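Local coordinates for enoyl-CoA hydratase/isomerase family protein (Bacillus anthracis, PDB 3KQF) that probably catalyses the reversible hydration of enoyl-CoA thioesters to 3-hydroxyacyl-CoA, as a trimeric member of the crotonase superfamily, at residues A[54-59]-A[199-204]; A[186-189]-A[195-198]. All coordinates share one frame; numbering follows the deposited sequence. Where two conformers were deposited one is given.

Contact 1 (A[54-59]-A[199-204]); sequences TRVVIL and EIAEKI
Val56 sets one methyl against the CB of Ala201 and the other against its carbonyl oxygen, and this pair accounts for most of the 188 Å² buried between the strand and the helix. The two residues are also the pair whose CA atoms lie nearest, Val56 CA 6.0 Å from Ala201 CA, a short separation consistent with the small side chain of Ala201. CG1 of Val56, anti to its own backbone N (chi1 -177°), meets Ala201 CB at 3.8 Å. CG2 of Val56 rests 3.5 Å from Ala201 O, a carbon-oxygen packing contact, and 3.7 Å from Ile204 CG2. Val56 therefore spans one helical turn, with one methyl on Ala201 and the other divided between that residue's carbonyl and Ile204.

Ile204, three residues further along the helix, points its side chain out of the helix toward the strand and offers the branch methyl CG2; its side chain and that of Val56 cross at about a right angle. Ile58, two residues on from Val56, leaves the strand aslant and takes a smaller share, the CD1 of Ile58 reaching Ala201 CB at 3.9 Å. Ala201 CB thus meets both Val56 CG1 and Ile58 CD1. No hydrogen bond links the segments; apart from the Ala201 carbonyl oxygen, the closest contacts join apolar groups.

Strand 56-59 and helix 199-204 run nearly antiparallel, at 163°, with their axes 8.6 Å apart. Strand 56-61 lies in the sheet between strands 19-24 and 105-109, and Val56 also touches Ile106 on the latter. Helix 193-206 packs across one face of this sheet: Ile200 reaches Ile106, Phe126 and Ile128, while Ile204 touches Phe126 and Thr169 of a second subunit.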
# COMPACT_ATOMS: atom_id res chain seq x y z
N THR A 54 -11.62 4.98 -29.20
CA THR A 54 -11.12 3.84 -28.40
C THR A 54 -11.19 4.19 -26.92
O THR A 54 -10.53 5.13 -26.46
CB THR A 54 -9.70 3.45 -28.80
OG1 THR A 54 -9.71 3.03 -30.16
CG2 THR A 54 -9.18 2.31 -27.92
N ARG A 55 -11.97 3.42 -26.17
CA ARG A 55 -12.18 3.71 -24.76
C ARG A 55 -11.40 2.87 -23.77
O ARG A 55 -11.19 3.31 -22.64
CB ARG A 55 -13.67 3.63 -24.42
CG ARG A 55 -14.52 4.70 -25.12
CD ARG A 55 -16.01 4.55 -24.85
NE ARG A 55 -16.78 5.56 -25.59
CZ ARG A 55 -18.08 5.78 -25.44
NH1 ARG A 55 -18.81 5.10 -24.56
NH2 ARG A 55 -18.66 6.72 -26.17
N VAL A 56 -10.99 1.68 -24.18
CA VAL A 56 -10.27 0.75 -23.31
C VAL A 56 -9.39 -0.08 -24.20
O VAL A 56 -9.76 -0.42 -25.35
CB VAL A 56 -11.23 -0.22 -22.56
CG1 VAL A 56 -10.44 -1.11 -21.60
CG2 VAL A 56 -12.31 0.52 -21.79
N VAL A 57 -8.25 -0.46 -23.64
CA VAL A 57 -7.27 -1.30 -24.30
C VAL A 57 -7.02 -2.57 -23.48
O VAL A 57 -6.92 -2.53 -22.23
CB VAL A 57 -5.91 -0.54 -24.43
CG1 VAL A 57 -4.84 -1.43 -25.08
CG2 VAL A 57 -6.10 0.77 -25.21
N ILE A 58 -6.90 -3.68 -24.18
CA ILE A 58 -6.54 -4.96 -23.55
C ILE A 58 -5.17 -5.38 -24.11
O ILE A 58 -4.96 -5.36 -25.32
CB ILE A 58 -7.58 -6.06 -23.83
CG1 ILE A 58 -8.91 -5.69 -23.21
CG2 ILE A 58 -7.09 -7.41 -23.24
CD1 ILE A 58 -10.10 -6.55 -23.72
N LEU A 59 -4.25 -5.76 -23.22
CA LEU A 59 -2.93 -6.20 -23.62
C LEU A 59 -2.78 -7.66 -23.21
O LEU A 59 -2.98 -8.00 -22.05
CB LEU A 59 -1.86 -5.32 -22.96
CG LEU A 59 -0.40 -5.53 -23.37
CD1 LEU A 59 -0.24 -5.41 -24.89
CD2 LEU A 59 0.51 -4.53 -22.64
N GLU A 199 -15.43 -8.51 -21.13
CA GLU A 199 -16.60 -8.06 -20.37
C GLU A 199 -16.28 -6.91 -19.41
O GLU A 199 -17.08 -5.97 -19.29
CB GLU A 199 -17.39 -9.22 -19.77
CG GLU A 199 -18.16 -9.96 -20.89
CD GLU A 199 -18.98 -11.14 -20.42
OE1 GLU A 199 -19.13 -11.33 -19.20
OE2 GLU A 199 -19.49 -11.87 -21.30
N ILE A 200 -15.11 -6.93 -18.78
CA ILE A 200 -14.69 -5.81 -17.91
C ILE A 200 -14.41 -4.58 -18.77
O ILE A 200 -14.82 -3.47 -18.42
CB ILE A 200 -13.48 -6.17 -17.03
CG1 ILE A 200 -13.87 -7.26 -16.05
CG2 ILE A 200 -12.96 -4.93 -16.28
CD1 ILE A 200 -12.73 -7.75 -15.19
N ALA A 201 -13.75 -4.77 -19.91
CA ALA A 201 -13.49 -3.68 -20.84
C ALA A 201 -14.80 -3.06 -21.33
O ALA A 201 -14.90 -1.84 -21.42
CB ALA A 201 -12.65 -4.18 -22.06
N GLU A 202 -15.80 -3.89 -21.65
CA GLU A 202 -17.11 -3.40 -22.11
C GLU A 202 -17.81 -2.57 -21.04
O GLU A 202 -18.45 -1.57 -21.34
CB GLU A 202 -18.03 -4.56 -22.56
CG GLU A 202 -17.64 -5.21 -23.86
CD GLU A 202 -18.53 -6.38 -24.21
OE1 GLU A 202 -19.15 -6.98 -23.29
OE2 GLU A 202 -18.59 -6.72 -25.40
N LYS A 203 -17.70 -2.99 -19.78
CA LYS A 203 -18.30 -2.22 -18.70
C LYS A 203 -17.66 -0.84 -18.63
O LYS A 203 -18.36 0.17 -18.60
CB LYS A 203 -18.14 -2.91 -17.35
CG LYS A 203 -18.67 -2.09 -16.16
CD LYS A 203 -20.11 -1.62 -16.37
CE LYS A 203 -20.66 -1.00 -15.11
NZ LYS A 203 -22.08 -0.57 -15.18
N ILE A 204 -16.34 -0.80 -18.63
CA ILE A 204 -15.62 0.49 -18.55
C ILE A 204 -15.96 1.35 -19.76
O ILE A 204 -16.17 2.56 -19.63
CB ILE A 204 -14.10 0.28 -18.39
CG1 ILE A 204 -13.82 -0.43 -17.07
CG2 ILE A 204 -13.36 1.62 -18.43
CD1 ILE A 204 -12.37 -0.93 -16.88

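Contact 2 (A[186-189]-A[195-198]); sequences FVVP and EKAI
The ring of Phe186 receives the aliphatic end of Lys196 obliquely: CE of Lys196 approaches CD1 of Phe186 at 4.2 Å, and the two side chains cross at about a right angle. This is a carbon-carbon contact. The ring's cation-pi partner is instead Arg162 of a second subunit, where Glu165 of that same subunit also packs on it. Within its own chain, the ring touches Phe126 and Ile128 of the adjacent strand and Ile200 of the helix.

Val188, two residues along the strand, supplies the closer apolar contact. CG1 of Val188, anti to the carbonyl carbon (chi1 -56°), lies 3.7 Å from Lys196 CG and 4.1 Å from Lys196 CD. The lysine reaches both strand residues because its chain starts anti to the backbone N and then bends at chi2 (67°). CG and CD pass by Val188, and CE goes on to Phe186. Lys196 accordingly contributes 70 Å² of the 139 Å² buried, more than either strand residue; its close contacts are made by the methylenes CB to CE, and no hydrogen bond crosses the contact.

Backbone hydrogen bonds between Phe186 and both Arg127 and Ala129, and between Val188 and both Ala129 and Glu131, fix strand 186-188 beside strand 126-130 as an outermost strand of the sheet within this chain. Helix 193-206 follows after a short connection and folds back over the same sheet. The arrangement is a beta-alpha unit, edge strand followed by a helix that packs back on the sheet, in a crotonase-fold subunit, with Phe186 placed where another subunit packs against it.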
# COMPACT_ATOMS: atom_id res chain seq x y z
N PHE A 186 -7.82 -9.97 -10.71
CA PHE A 186 -8.75 -11.08 -11.00
C PHE A 186 -7.97 -12.34 -11.44
O PHE A 186 -6.89 -12.23 -12.04
CB PHE A 186 -9.69 -10.71 -12.15
CG PHE A 186 -10.51 -9.47 -11.90
CD1 PHE A 186 -11.77 -9.55 -11.31
CD2 PHE A 186 -10.01 -8.23 -12.25
CE1 PHE A 186 -12.53 -8.39 -11.08
CE2 PHE A 186 -10.77 -7.06 -12.03
CZ PHE A 186 -12.00 -7.14 -11.43
N VAL A 187 -8.53 -13.51 -11.14
CA VAL A 187 -7.98 -14.78 -11.61
C VAL A 187 -9.14 -15.60 -12.18
O VAL A 187 -10.18 -15.75 -11.53
CB VAL A 187 -7.20 -15.56 -10.52
CG1 VAL A 187 -6.76 -16.91 -11.06
CG2 VAL A 187 -6.00 -14.78 -10.07
N VAL A 188 -8.98 -16.07 -13.42
CA VAL A 188 -9.99 -16.87 -14.10
C VAL A 188 -9.32 -18.01 -14.88
O VAL A 188 -8.12 -17.96 -15.14
CB VAL A 188 -10.82 -16.01 -15.10
CG1 VAL A 188 -11.45 -14.84 -14.39
CG2 VAL A 188 -9.95 -15.51 -16.27
N PRO A 189 -10.09 -19.04 -15.26
CA PRO A 189 -9.50 -20.14 -16.04
C PRO A 189 -8.97 -19.61 -17.36
O PRO A 189 -9.57 -18.70 -17.93
CB PRO A 189 -10.68 -21.09 -16.26
CG PRO A 189 -11.66 -20.73 -15.24
CD PRO A 189 -11.50 -19.29 -14.94
N GLU A 195 -12.83 -13.73 -22.58
CA GLU A 195 -14.18 -13.18 -22.38
C GLU A 195 -14.25 -12.34 -21.10
O GLU A 195 -14.93 -11.33 -21.08
CB GLU A 195 -15.32 -14.22 -22.45
CG GLU A 195 -15.54 -15.12 -21.26
CD GLU A 195 -16.87 -15.91 -21.37
OE1 GLU A 195 -17.67 -15.62 -22.29
OE2 GLU A 195 -17.11 -16.80 -20.52
N LYS A 196 -13.52 -12.73 -20.06
CA LYS A 196 -13.51 -11.95 -18.81
C LYS A 196 -12.91 -10.54 -19.06
O LYS A 196 -13.42 -9.53 -18.55
CB LYS A 196 -12.71 -12.67 -17.74
CG LYS A 196 -12.68 -11.96 -16.35
CD LYS A 196 -14.06 -11.96 -15.69
CE LYS A 196 -14.00 -11.44 -14.26
NZ LYS A 196 -15.33 -11.48 -13.59
N ALA A 197 -11.80 -10.47 -19.80
CA ALA A 197 -11.18 -9.18 -20.11
C ALA A 197 -12.10 -8.32 -20.97
O ALA A 197 -12.22 -7.12 -20.76
CB ALA A 197 -9.83 -9.37 -20.81
N ILE A 198 -12.76 -8.94 -21.93
CA ILE A 198 -13.68 -8.20 -22.80
C ILE A 198 -14.88 -7.69 -22.01
O ILE A 198 -15.32 -6.56 -22.21
CB ILE A 198 -14.14 -9.04 -23.99
CG1 ILE A 198 -12.98 -9.21 -24.96
CG2 ILE A 198 -15.32 -8.36 -24.71
CD1 ILE A 198 -13.28 -10.17 -26.10

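In the fold
Both contacts use helix 193-206 and the same face of one sheet, with centres 12 Å apart: contact 2 engages its earlier part beside the outermost strand 186-188, contact 1 its later part above the inner strand 56-61. Along the chain, contact 2 is nested within the loop that contact 1 closes. They pack directly against each other: Ile58 CD1 lies 3.7 Å from Ala197 O, and Ile200 CD1, 3.8 Å from Phe186 CE2, joins their apolar groups. The centre of contact 1 is about 11 Å from the chain centre, that of contact 2 about 15 Å, matching the change from buried to surface packing. Each also meets a second subunit, through Ile204 and Phe186 respectively.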